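Local coordinates for protein aldo-keto reductase 2E (Bombyx mori, PDB 3WCZ) that reduces 3-dehydroecdysone as an NADP-dependent oxidoreductase of TIM-barrel fold, and may take part in the regulation of molting, at residues L10-T15 with R175-Q180; T163-L168 with A194-L199; I201-Y206 with R252-I257. All blocks are in the same frame, centred on the assembly; numbering follows the deposited sequence.

The three contacts follow neighbouring parts of one barrel. Contact 1 sets the 10-15 loop against the start of strand 178-182. Contact 2 pairs helices 162-170 and 190-198, just before and just after that strand. Contact 3 joins the next strand, 202-206, to the last one. Contacts 1 and 3 lie closest, their centres about 11 Å apart, and Asn179 N is 2.9 Å from Ala202 O between them. Arg175 NH1 lies 2.9 Å from Leu199 O between contacts 1 and 2. Cys196 O is 3.0 Å from Ile201 N between contacts 2 and 3. Gln180 of contact 1 and Tyr206 and Ile257 of contact 3 line the NADP pocket. Contact 2 stays away, the Ile165 side chain about 13 Å off.

Contact 1 (L10-T15 with R175-Q180). With NAP (NADP nicotinamide-adenine-dinucleotide phosphate), chain B; EDO (1,2-ethanediol), chain C.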
loop_
_atom_site.group_PDB
_atom_site.type_symbol
_atom_site.label_atom_id
_atom_site.label_comp_id
_atom_site.label_asym_id
_atom_site.label_seq_id
_atom_site.Cartn_x
_atom_site.Cartn_y
_atom_site.Cartn_z
ATOM N N LEU A 10 3.388 -8.799 -12.405
ATOM C CA LEU A 10 3.169 -7.418 -12.898
ATOM C C LEU A 10 3.392 -7.287 -14.405
ATOM O O LEU A 10 3.974 -8.180 -15.037
ATOM C CB LEU A 10 4.066 -6.442 -12.158
ATOM C CG LEU A 10 3.812 -6.435 -10.649
ATOM C CD1 LEU A 10 4.893 -5.682 -9.883
ATOM C CD2 LEU A 10 2.370 -5.931 -10.319
ATOM N N ASN A 11 2.958 -6.159 -14.970
ATOM C CA ASN A 11 3.120 -5.941 -16.400
ATOM C C ASN A 11 4.575 -5.874 -16.881
ATOM O O ASN A 11 4.814 -5.921 -18.091
ATOM C CB ASN A 11 2.283 -4.734 -16.873
ATOM C CG ASN A 11 2.677 -3.406 -16.210
ATOM O OD1 ASN A 11 3.822 -3.198 -15.817
ATOM N ND2 ASN A 11 1.714 -2.498 -16.119
ATOM N N ASP A 12 5.538 -5.777 -15.970
ATOM C CA ASP A 12 6.960 -5.779 -16.339
ATOM C C ASP A 12 7.622 -7.151 -16.054
ATOM O O ASP A 12 8.841 -7.298 -16.173
ATOM C CB ASP A 12 7.707 -4.632 -15.649
ATOM C CG ASP A 12 7.854 -4.832 -14.149
ATOM O OD1 ASP A 12 7.346 -5.831 -13.594
ATOM O OD2 ASP A 12 8.493 -3.964 -13.522
ATOM N N GLY A 13 6.806 -8.125 -15.659
ATOM C CA GLY A 13 7.292 -9.470 -15.383
ATOM C C GLY A 13 7.639 -9.755 -13.941
ATOM O O GLY A 13 7.747 -10.922 -13.553
ATOM N N ASN A 14 7.811 -8.705 -13.140
ATOM C CA ASN A 14 8.164 -8.935 -11.749
ATOM C C ASN A 14 6.989 -9.509 -10.983
ATOM O O ASN A 14 5.846 -9.174 -11.243
ATOM C CB ASN A 14 8.722 -7.678 -11.084
ATOM C CG ASN A 14 10.145 -7.432 -11.481
ATOM O OD1 ASN A 14 11.057 -8.192 -11.119
ATOM N ND2 ASN A 14 10.365 -6.378 -12.239
ATOM N N THR A 15 7.273 -10.388 -10.037
ATOM C CA THR A 15 6.211 -10.937 -9.225
ATOM C C THR A 15 6.188 -10.256 -7.874
ATOM O O THR A 15 7.234 -9.918 -7.322
ATOM C CB THR A 15 6.349 -12.440 -9.031
ATOM O OG1 THR A 15 7.700 -12.718 -8.705
ATOM C CG2 THR A 15 5.975 -13.173 -10.325
ATOM N N ARG A 175 3.992 2.182 -18.413
ATOM C CA ARG A 175 2.920 2.509 -17.484
ATOM C C ARG A 175 3.256 1.921 -16.109
ATOM O O ARG A 175 4.125 1.053 -15.963
ATOM C CB ARG A 175 1.538 2.065 -17.980
ATOM C CG ARG A 175 1.294 0.620 -17.855
ATOM C CD ARG A 175 0.034 0.168 -18.594
ATOM N NE ARG A 175 0.120 0.480 -20.029
ATOM C CZ ARG A 175 -0.860 0.308 -20.906
ATOM N NH1 ARG A 175 -2.040 -0.165 -20.542
ATOM N NH2 ARG A 175 -0.648 0.636 -22.167
ATOM N N PRO A 176 2.639 2.489 -15.084
ATOM C CA PRO A 176 2.884 1.998 -13.743
ATOM C C PRO A 176 2.507 0.530 -13.623
ATOM O O PRO A 176 1.550 0.078 -14.275
ATOM C CB PRO A 176 1.992 2.895 -12.877
ATOM C CG PRO A 176 1.066 3.535 -13.781
ATOM C CD PRO A 176 1.684 3.603 -15.105
ATOM N N VAL A 177 3.247 -0.224 -12.820
ATOM C CA VAL A 177 2.841 -1.604 -12.508
ATOM C C VAL A 177 1.659 -1.641 -11.547
ATOM O O VAL A 177 0.877 -2.584 -11.580
ATOM C CB VAL A 177 3.971 -2.455 -11.886
ATOM C CG1 VAL A 177 5.096 -2.683 -12.882
ATOM C CG2 VAL A 177 4.518 -1.834 -10.594
ATOM N N ILE A 178 1.529 -0.581 -10.743
ATOM C CA ILE A 178 0.615 -0.515 -9.614
ATOM C C ILE A 178 0.119 0.900 -9.421
ATOM O O ILE A 178 0.857 1.847 -9.639
ATOM C CB ILE A 178 1.334 -0.997 -8.331
ATOM C CG1 ILE A 178 1.237 -2.532 -8.286
ATOM C CG2 ILE A 178 0.736 -0.361 -7.024
ATOM C CD1 ILE A 178 2.187 -3.204 -7.375
ATOM N N ASN A 179 -1.139 1.012 -8.992
ATOM C CA ASN A 179 -1.702 2.208 -8.391
ATOM C C ASN A 179 -2.122 1.815 -6.987
ATOM O O ASN A 179 -2.990 0.935 -6.824
ATOM C CB ASN A 179 -2.867 2.772 -9.230
ATOM C CG ASN A 179 -3.379 4.132 -8.730
ATOM O OD1 ASN A 179 -2.686 4.850 -8.018
ATOM N ND2 ASN A 179 -4.566 4.514 -9.194
ATOM N N GLN A 180 -1.505 2.442 -5.980
ATOM C CA GLN A 180 -1.842 2.154 -4.594
ATOM C C GLN A 180 -2.852 3.180 -4.097
ATOM O O GLN A 180 -2.565 4.388 -4.052
ATOM C CB GLN A 180 -0.574 2.144 -3.724
ATOM C CG GLN A 180 -0.868 1.947 -2.241
ATOM C CD GLN A 180 0.310 1.825 -1.289
ATOM O OE1 GLN A 180 0.281 2.439 -0.208
ATOM N NE2 GLN A 180 1.323 1.057 -1.639
HETATM P PA NAP B . -5.054 -0.448 8.447
HETATM O O1A NAP B . -4.173 -1.567 8.074
HETATM O O2A NAP B . -6.185 -0.022 7.645
HETATM O O5B NAP B . -5.533 -0.514 9.931
HETATM C C5B NAP B . -4.635 -0.749 10.973
HETATM C C4B NAP B . -5.292 -0.884 12.339
HETATM O O4B NAP B . -6.017 -2.127 12.401
HETATM C C3B NAP B . -4.389 -0.845 13.512
HETATM O O3B NAP B . -5.063 -0.143 14.529
HETATM C C2B NAP B . -4.211 -2.249 13.836
HETATM O O2B NAP B . -3.856 -2.497 15.182
HETATM C C1B NAP B . -5.549 -2.857 13.509
HETATM N N9A NAP B . -5.556 -4.248 13.105
HETATM C C8A NAP B . -4.658 -4.833 12.284
HETATM N N7A NAP B . -4.998 -6.075 12.009
HETATM C C5A NAP B . -6.165 -6.337 12.678
HETATM C C6A NAP B . -6.989 -7.463 12.773
HETATM N N6A NAP B . -6.724 -8.686 12.151
HETATM N N1A NAP B . -8.084 -7.343 13.544
HETATM C C2A NAP B . -8.372 -6.199 14.164
HETATM N N3A NAP B . -7.611 -5.094 14.087
HETATM C C4A NAP B . -6.508 -5.165 13.326
HETATM O O3 NAP B . -4.071 0.827 8.631
HETATM P PN NAP B . -3.426 1.992 7.757
HETATM O O1N NAP B . -2.106 2.249 8.387
HETATM O O2N NAP B . -4.418 3.097 7.664
HETATM O O5D NAP B . -3.239 1.424 6.284
HETATM C C5D NAP B . -2.413 0.336 6.036
HETATM C C4D NAP B . -1.102 0.653 5.304
HETATM O O4D NAP B . -1.347 1.155 4.003
HETATM C C3D NAP B . -0.269 1.721 5.937
HETATM O O3D NAP B . 0.351 1.295 7.134
HETATM C C2D NAP B . 0.627 2.071 4.856
HETATM O O2D NAP B . 1.600 1.081 4.673
HETATM C C1D NAP B . -0.333 2.117 3.688
HETATM N N1N NAP B . -0.985 3.391 3.364
HETATM C C2N NAP B . -0.615 4.079 2.268
HETATM C C3N NAP B . -1.237 5.262 1.956
HETATM C C7N NAP B . -0.805 5.931 0.707
HETATM O O7N NAP B . -0.249 5.314 -0.233
HETATM N N7N NAP B . -1.173 7.222 0.566
HETATM C C4N NAP B . -2.213 5.819 2.803
HETATM C C5N NAP B . -2.607 5.090 3.934
HETATM C C6N NAP B . -1.964 3.882 4.170
HETATM P P2B NAP B . -2.558 -3.343 15.591
HETATM O O1X NAP B . -2.555 -3.261 17.130
HETATM O O2X NAP B . -2.761 -4.726 15.149
HETATM O O3X NAP B . -1.366 -2.662 14.965
HETATM C C1 EDO C . 3.233 1.167 -22.124
HETATM O O1 EDO C . 2.103 1.822 -21.517
HETATM C C2 EDO C . 3.426 -0.217 -21.494
HETATM O O2 EDO C . 3.982 -0.052 -20.172
HETATM O O HOH W 1 0.998 -4.606 -13.528
HETATM O O HOH W 2 5.794 -1.193 -15.828
#
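Arg175 meets Asn11 with the aliphatic start of its side chain. Arg175 CG lies 3.6 Å from Asn11 ND2. The guanidinium is turned 85° from the Asn11 amide plane. Its NE and NH2 both donate to O1 of a 1,2-ethanediol, probably from the crystallisation liquor. This oxygen lies at the guanidinium edge, in its plane. Arg175 NH1 bonds Leu199 O. With an alanine here, the Leu199 carbonyl would probably be left without this donor and a gap would open beside the Asn11 amide. The carbonyl of Arg175 reaches Asn11 through a water, which donates to Arg175 O and to Asn11 OD1.

Asn11 ND2 donates to Pro176 O at 3.2 Å, with an angle of 154° at the hydrogen. The donor stands above the carbonyl plane. Asn11 CG sits between its backbone N and carbonyl carbon (chi1 61°), on the side of Pro176 and Val177.

Val177 CG1 comes within 3.2 Å of Asn11 OD1. Val177 CG1 is also 3.7 Å from Asp12 OD2. Val177 CB is 3.9 Å from Leu10 CD1, and CG2 touches the same methyl; the two side chains cross at about a right angle. A second water links Asn11 N to Val177 O.

Ile178 CD1 lies 4.0 Å from Leu10 CD2. Gln180 turns to the cofactor pocket, where Gln180 NE2 bonds Asp53 OD1.

Leu10 to Gly13 form a type I turn, and Asp12 OD1 accepts from Asn14 N at 2.9 Å in an Asx turn. Asp12 OD2 bonds Ser154 OG. As in other aldo-keto reductases, the N-terminal hairpin closes the bottom of the barrel. The Asn11 amide and two waters give the carbonyls of residues 175-177 partners, while Leu10, Val177 and Ile178 pack apolar, so both kinds of contact hold the loop.

Contact 2 (T163-L168 with A194-L199); sequences TQITRL and AHCQSL
Ile165 faces Cys196, His195 and Leu199 across two helices that run nearly the same way. The short axes come within 10.5 Å and differ by 18° in direction.

The Ile165 side chain leaves its helix toward the other one, and CB splits it into two branches. CG1 stands beside the backbone N, at a chi1 of -74°. It meets the sulfur of Cys196, with Ile165 CG1 to Cys196 SG at 4.1 Å. CG2 takes the position anti to the backbone N. There it touches Leu199, with Ile165 CG2 to Leu199 CD1 at 3.8 Å. Ile165 CG2 also approaches the imidazole and lies 4.1 Å from His195 CD2. The tip, Ile165 CD1, goes on toward the barrel and lies 3.8 Å from Asn179 ND2.

Thr166 makes the polar part of the contact. Thr166 OG1 lies at the edge of the His195 ring, in plane, and shares a weak hydrogen bond of 2.9 Å with His195 NE2. Ala162 O is a second partner of both: it is hydrogen-bonded to Thr166 OG1 and weakly to His195 NE2. The imidazole is also covered on one face, where Leu199 CD1 sits 3.8 Å above the His195 ring plane, offset toward the rim. His195 O accepts from Ser198 OG at 2.7 Å and from Leu199 N, which is shared with Cys196 O. Both donors come from the same face of the His195 carbonyl plane.

Both helices belong to the outer layer of the barrel. Asn179 of strand 178-182 touches Cys196 from the strand side. Ile165 also rests on Val157 of strand 152-158 and on Phe160. Elsewhere on its helix, Leu168 packs against Leu137 and Trp140 of helix 136-148.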
loop_
_atom_site.group_PDB
_atom_site.type_symbol
_atom_site.label_atom_id
_atom_site.label_comp_id
_atom_site.label_asym_id
_atom_site.label_seq_id
_atom_site.Cartn_x
_atom_site.Cartn_y
_atom_site.Cartn_z
ATOM N N THR A 163 -8.482 9.832 -14.416
ATOM C CA THR A 163 -8.003 10.761 -15.438
ATOM C C THR A 163 -6.482 10.838 -15.429
ATOM O O THR A 163 -5.827 10.919 -16.481
ATOM C CB THR A 163 -8.637 12.157 -15.220
ATOM O OG1 THR A 163 -10.040 12.070 -15.522
ATOM C CG2 THR A 163 -7.980 13.203 -16.106
ATOM N N GLN A 164 -5.901 10.839 -14.239
ATOM C CA GLN A 164 -4.452 10.892 -14.100
ATOM C C GLN A 164 -3.797 9.605 -14.583
ATOM O O GLN A 164 -2.745 9.637 -15.220
ATOM C CB GLN A 164 -4.074 11.169 -12.643
ATOM C CG GLN A 164 -4.506 12.543 -12.208
ATOM C CD GLN A 164 -4.413 12.769 -10.707
ATOM O OE1 GLN A 164 -4.535 11.844 -9.892
ATOM N NE2 GLN A 164 -4.189 14.009 -10.332
ATOM N N ILE A 165 -4.411 8.471 -14.294
ATOM C CA ILE A 165 -3.913 7.201 -14.792
ATOM C C ILE A 165 -3.938 7.187 -16.330
ATOM O O ILE A 165 -2.934 6.821 -16.960
ATOM C CB ILE A 165 -4.720 6.024 -14.225
ATOM C CG1 ILE A 165 -4.379 5.785 -12.761
ATOM C CG2 ILE A 165 -4.476 4.763 -15.039
ATOM C CD1 ILE A 165 -2.967 5.318 -12.504
ATOM N N THR A 166 -5.055 7.597 -16.914
ATOM C CA THR A 166 -5.150 7.622 -18.379
ATOM C C THR A 166 -4.074 8.546 -18.977
ATOM O O THR A 166 -3.406 8.178 -19.965
ATOM C CB THR A 166 -6.562 8.071 -18.796
ATOM O OG1 THR A 166 -7.488 7.070 -18.380
ATOM C CG2 THR A 166 -6.688 8.297 -20.298
ATOM N N ARG A 167 -3.893 9.735 -18.404
ATOM C CA ARG A 167 -2.930 10.678 -18.945
ATOM C C ARG A 167 -1.532 10.132 -18.810
ATOM O O ARG A 167 -0.694 10.272 -19.711
ATOM C CB ARG A 167 -3.056 12.016 -18.227
ATOM C CG ARG A 167 -2.118 13.092 -18.738
ATOM C CD ARG A 167 -2.579 14.486 -18.312
ATOM N NE ARG A 167 -1.655 15.523 -18.768
ATOM C CZ ARG A 167 -0.558 15.882 -18.120
ATOM N NH1 ARG A 167 -0.202 15.323 -16.969
ATOM N NH2 ARG A 167 0.233 16.823 -18.636
ATOM N N LEU A 168 -1.238 9.528 -17.670
ATOM C CA LEU A 168 0.068 8.958 -17.440
ATOM C C LEU A 168 0.345 7.849 -18.436
ATOM O O LEU A 168 1.420 7.852 -19.058
ATOM C CB LEU A 168 0.183 8.483 -15.975
ATOM C CG LEU A 168 1.520 7.869 -15.583
ATOM C CD1 LEU A 168 2.634 8.879 -15.822
ATOM C CD2 LEU A 168 1.518 7.424 -14.125
ATOM N N ALA A 194 -11.554 -0.959 -11.520
ATOM C CA ALA A 194 -11.843 -1.551 -12.825
ATOM C C ALA A 194 -11.020 -0.880 -13.926
ATOM O O ALA A 194 -10.492 -1.540 -14.821
ATOM C CB ALA A 194 -13.328 -1.468 -13.134
ATOM N N HIS A 195 -10.912 0.445 -13.878
ATOM C CA HIS A 195 -10.135 1.181 -14.873
ATOM C C HIS A 195 -8.683 0.722 -14.854
ATOM O O HIS A 195 -8.088 0.411 -15.890
ATOM C CB HIS A 195 -10.269 2.663 -14.541
ATOM C CG HIS A 195 -9.576 3.583 -15.492
ATOM N ND1 HIS A 195 -9.964 3.734 -16.807
ATOM C CD2 HIS A 195 -8.556 4.440 -15.297
ATOM C CE1 HIS A 195 -9.192 4.643 -17.379
ATOM N NE2 HIS A 195 -8.334 5.086 -16.482
ATOM N N CYS A 196 -8.082 0.701 -13.675
ATOM C CA CYS A 196 -6.688 0.293 -13.582
ATOM C C CYS A 196 -6.500 -1.130 -14.080
ATOM O O CYS A 196 -5.589 -1.410 -14.867
ATOM C CB CYS A 196 -6.177 0.438 -12.152
ATOM S SG CYS A 196 -6.029 2.170 -11.611
ATOM N N GLN A 197 -7.349 -2.038 -13.629
ATOM C CA GLN A 197 -7.205 -3.432 -14.024
ATOM C C GLN A 197 -7.364 -3.599 -15.521
ATOM O O GLN A 197 -6.625 -4.395 -16.137
ATOM C CB GLN A 197 -8.180 -4.292 -13.240
ATOM C CG GLN A 197 -7.784 -4.389 -11.760
ATOM C CD GLN A 197 -8.762 -5.185 -10.925
ATOM O OE1 GLN A 197 -9.923 -5.369 -11.300
ATOM N NE2 GLN A 197 -8.292 -5.641 -9.758
ATOM N N SER A 198 -8.275 -2.846 -16.118
ATOM C CA SER A 198 -8.457 -2.931 -17.569
ATOM C C SER A 198 -7.190 -2.536 -18.327
ATOM O O SER A 198 -6.995 -2.970 -19.483
ATOM C CB SER A 198 -9.620 -2.073 -18.054
ATOM O OG SER A 198 -9.293 -0.684 -18.077
ATOM N N LEU A 199 -6.357 -1.690 -17.727
ATOM C CA LEU A 199 -5.116 -1.218 -18.339
ATOM C C LEU A 199 -3.881 -2.061 -17.931
ATOM O O LEU A 199 -2.755 -1.684 -18.231
ATOM C CB LEU A 199 -4.895 0.236 -17.936
ATOM C CG LEU A 199 -5.878 1.217 -18.571
ATOM C CD1 LEU A 199 -5.832 2.560 -17.885
ATOM C CD2 LEU A 199 -5.555 1.376 -20.030
#

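Contact 3 (I201-Y206 with R252-I257). With NAP (NADP nicotinamide-adenine-dinucleotide phosphate), chain B.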
loop_
_atom_site.group_PDB
_atom_site.type_symbol
_atom_site.label_atom_id
_atom_site.label_comp_id
_atom_site.label_asym_id
_atom_site.label_seq_id
_atom_site.Cartn_x
_atom_site.Cartn_y
_atom_site.Cartn_z
ATOM N N ILE A 201 -2.847 -2.499 -14.854
ATOM C CA ILE A 201 -2.240 -1.879 -13.697
ATOM C C ILE A 201 -2.884 -2.493 -12.452
ATOM O O ILE A 201 -4.088 -2.342 -12.235
ATOM C CB ILE A 201 -2.461 -0.357 -13.746
ATOM C CG1 ILE A 201 -1.831 0.259 -14.999
ATOM C CG2 ILE A 201 -1.926 0.315 -12.470
ATOM C CD1 ILE A 201 -2.229 1.707 -15.224
ATOM N N ALA A 202 -2.084 -3.208 -11.671
ATOM C CA ALA A 202 -2.587 -3.826 -10.453
ATOM C C ALA A 202 -2.821 -2.765 -9.377
ATOM O O ALA A 202 -2.249 -1.671 -9.417
ATOM C CB ALA A 202 -1.630 -4.906 -9.951
ATOM N N VAL A 203 -3.671 -3.092 -8.411
ATOM C CA VAL A 203 -4.026 -2.173 -7.345
ATOM C C VAL A 203 -3.593 -2.708 -5.994
ATOM O O VAL A 203 -3.946 -3.829 -5.627
ATOM C CB VAL A 203 -5.520 -1.883 -7.368
ATOM C CG1 VAL A 203 -5.912 -1.051 -6.152
ATOM C CG2 VAL A 203 -5.869 -1.204 -8.693
ATOM N N MET A 204 -2.851 -1.882 -5.255
ATOM C CA MET A 204 -2.595 -2.117 -3.839
ATOM C C MET A 204 -3.643 -1.327 -3.066
ATOM O O MET A 204 -3.901 -0.170 -3.391
ATOM C CB MET A 204 -1.180 -1.684 -3.428
ATOM C CG MET A 204 -0.078 -2.567 -3.977
ATOM S SD MET A 204 1.598 -1.988 -3.563
ATOM C CE MET A 204 1.682 -2.435 -1.817
ATOM N N ALA A 205 -4.282 -1.986 -2.091
ATOM C CA ALA A 205 -5.350 -1.411 -1.281
ATOM C C ALA A 205 -4.846 -1.011 0.091
ATOM O O ALA A 205 -4.560 -1.869 0.963
ATOM C CB ALA A 205 -6.492 -2.443 -1.136
ATOM N N TYR A 206 -4.707 0.297 0.292
ATOM C CA TYR A 206 -4.323 0.821 1.589
ATOM C C TYR A 206 -5.531 1.075 2.498
ATOM O O TYR A 206 -6.664 1.089 2.047
ATOM C CB TYR A 206 -3.400 2.026 1.438
ATOM C CG TYR A 206 -3.938 3.365 1.026
ATOM C CD1 TYR A 206 -4.785 4.108 1.841
ATOM C CD2 TYR A 206 -3.479 3.956 -0.139
ATOM C CE1 TYR A 206 -5.175 5.396 1.492
ATOM C CE2 TYR A 206 -3.875 5.230 -0.500
ATOM C CZ TYR A 206 -4.693 5.950 0.335
ATOM O OH TYR A 206 -5.081 7.224 0.037
ATOM N N ARG A 252 -11.312 -9.245 -4.959
ATOM C CA ARG A 252 -11.420 -8.187 -5.952
ATOM C C ARG A 252 -10.130 -8.032 -6.765
ATOM O O ARG A 252 -10.030 -7.110 -7.577
ATOM C CB ARG A 252 -11.841 -6.874 -5.308
ATOM C CG ARG A 252 -13.308 -6.893 -4.878
ATOM C CD ARG A 252 -13.737 -5.556 -4.336
ATOM N NE ARG A 252 -13.548 -4.510 -5.328
ATOM C CZ ARG A 252 -13.454 -3.227 -5.051
ATOM N NH1 ARG A 252 -13.568 -2.800 -3.819
ATOM N NH2 ARG A 252 -13.206 -2.360 -6.014
ATOM N N GLY A 253 -9.155 -8.912 -6.548
ATOM C CA GLY A 253 -7.901 -8.909 -7.287
ATOM C C GLY A 253 -6.892 -7.899 -6.793
ATOM O O GLY A 253 -5.995 -7.517 -7.549
ATOM N N LEU A 254 -7.024 -7.452 -5.556
ATOM C CA LEU A 254 -6.212 -6.382 -4.978
ATOM C C LEU A 254 -5.151 -6.956 -4.050
ATOM O O LEU A 254 -5.236 -8.114 -3.610
ATOM C CB LEU A 254 -7.113 -5.420 -4.201
ATOM C CG LEU A 254 -8.396 -5.011 -4.923
ATOM C CD1 LEU A 254 -9.229 -4.079 -4.060
ATOM C CD2 LEU A 254 -8.092 -4.383 -6.259
ATOM N N ILE A 255 -4.145 -6.126 -3.772
ATOM C CA ILE A 255 -3.046 -6.431 -2.875
ATOM C C ILE A 255 -3.261 -5.608 -1.607
ATOM O O ILE A 255 -2.923 -4.428 -1.578
ATOM C CB ILE A 255 -1.706 -6.065 -3.535
ATOM C CG1 ILE A 255 -1.503 -6.904 -4.806
ATOM C CG2 ILE A 255 -0.561 -6.217 -2.554
ATOM C CD1 ILE A 255 -0.445 -6.297 -5.770
ATOM N N PRO A 256 -3.879 -6.197 -0.566
ATOM C CA PRO A 256 -4.107 -5.416 0.649
ATOM C C PRO A 256 -2.824 -5.181 1.438
ATOM O O PRO A 256 -1.871 -5.972 1.359
ATOM C CB PRO A 256 -5.074 -6.301 1.445
ATOM C CG PRO A 256 -4.740 -7.681 0.994
ATOM C CD PRO A 256 -4.434 -7.565 -0.460
ATOM N N ILE A 257 -2.814 -4.056 2.149
ATOM C CA ILE A 257 -1.673 -3.641 2.946
ATOM C C ILE A 257 -2.049 -3.529 4.429
ATOM O O ILE A 257 -2.060 -2.431 5.003
ATOM C CB ILE A 257 -1.116 -2.273 2.480
ATOM C CG1 ILE A 257 -1.049 -2.168 0.956
ATOM C CG2 ILE A 257 0.266 -2.033 3.083
ATOM C CD1 ILE A 257 -0.721 -0.756 0.502
HETATM P PA NAP B . -5.054 -0.448 8.447
HETATM O O1A NAP B . -4.173 -1.567 8.074
HETATM O O2A NAP B . -6.185 -0.022 7.645
HETATM O O5B NAP B . -5.533 -0.514 9.931
HETATM C C5B NAP B . -4.635 -0.749 10.973
HETATM C C4B NAP B . -5.292 -0.884 12.339
HETATM O O4B NAP B . -6.017 -2.127 12.401
HETATM C C3B NAP B . -4.389 -0.845 13.512
HETATM O O3B NAP B . -5.063 -0.143 14.529
HETATM C C2B NAP B . -4.211 -2.249 13.836
HETATM O O2B NAP B . -3.856 -2.497 15.182
HETATM C C1B NAP B . -5.549 -2.857 13.509
HETATM N N9A NAP B . -5.556 -4.248 13.105
HETATM C C8A NAP B . -4.658 -4.833 12.284
HETATM N N7A NAP B . -4.998 -6.075 12.009
HETATM C C5A NAP B . -6.165 -6.337 12.678
HETATM C C6A NAP B . -6.989 -7.463 12.773
HETATM N N6A NAP B . -6.724 -8.686 12.151
HETATM N N1A NAP B . -8.084 -7.343 13.544
HETATM C C2A NAP B . -8.372 -6.199 14.164
HETATM N N3A NAP B . -7.611 -5.094 14.087
HETATM C C4A NAP B . -6.508 -5.165 13.326
HETATM O O3 NAP B . -4.071 0.827 8.631
HETATM P PN NAP B . -3.426 1.992 7.757
HETATM O O1N NAP B . -2.106 2.249 8.387
HETATM O O2N NAP B . -4.418 3.097 7.664
HETATM O O5D NAP B . -3.239 1.424 6.284
HETATM C C5D NAP B . -2.413 0.336 6.036
HETATM C C4D NAP B . -1.102 0.653 5.304
HETATM O O4D NAP B . -1.347 1.155 4.003
HETATM C C3D NAP B . -0.269 1.721 5.937
HETATM O O3D NAP B . 0.351 1.295 7.134
HETATM C C2D NAP B . 0.627 2.071 4.856
HETATM O O2D NAP B . 1.600 1.081 4.673
HETATM C C1D NAP B . -0.333 2.117 3.688
HETATM N N1N NAP B . -0.985 3.391 3.364
HETATM C C2N NAP B . -0.615 4.079 2.268
HETATM C C3N NAP B . -1.237 5.262 1.956
HETATM C C7N NAP B . -0.805 5.931 0.707
HETATM O O7N NAP B . -0.249 5.314 -0.233
HETATM N N7N NAP B . -1.173 7.222 0.566
HETATM C C4N NAP B . -2.213 5.819 2.803
HETATM C C5N NAP B . -2.607 5.090 3.934
HETATM C C6N NAP B . -1.964 3.882 4.170
HETATM P P2B NAP B . -2.558 -3.343 15.591
HETATM O O1X NAP B . -2.555 -3.261 17.130
HETATM O O2X NAP B . -2.761 -4.726 15.149
HETATM O O3X NAP B . -1.366 -2.662 14.965
HETATM O O HOH W 3 -5.326 -5.400 -9.026
#
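The nicotinamide end of the NADP pocket is lined by Tyr206 and Ile257, which touch through Tyr206 CB and Ile257 CD1 at 4.0 Å. The Tyr206 ring turns one face to the cofactor. Nicotinamide C4N, the carbon through which nicotinamide cofactors accept or give hydride, lies over the Tyr206 ring centre, 3.1 Å above its plane. A tyrosine under the nicotinamide is a known feature of aldo-keto reductases. The hydroxyl of Tyr206 bonds Asn159. Ile257 comes to the ribose side, with Ile257 CG2 3.7 Å from NADP O4D.

The backbones pair in parallel. Ile255 N donates to Val203 O at 3.0 Å. Ala205 N donates to Ile255 O at 2.8 Å. Ile257 N then bonds Ala205 O. These bonds join strand 202-206 to strand 255-256, the seventh and eighth of the TIM barrel.

Side chains alternate between the faces. On one, Met204 CG packs on Ile255 CB at 3.9 Å. The Met204 chain bends at a chi3 of 74°, which places Met204 CE 3.7 Å from Ile257 CD1. Val203 and Leu254 lie side by side, pointing the same way. Gly253, with positive phi, follows helix 241-251 and closes it in a Schellman motif, and a water links its carbonyl to Val203 N. Behind the strands, Pro256 rests on Leu246, Leu249 and Ile250 of helix 241-251.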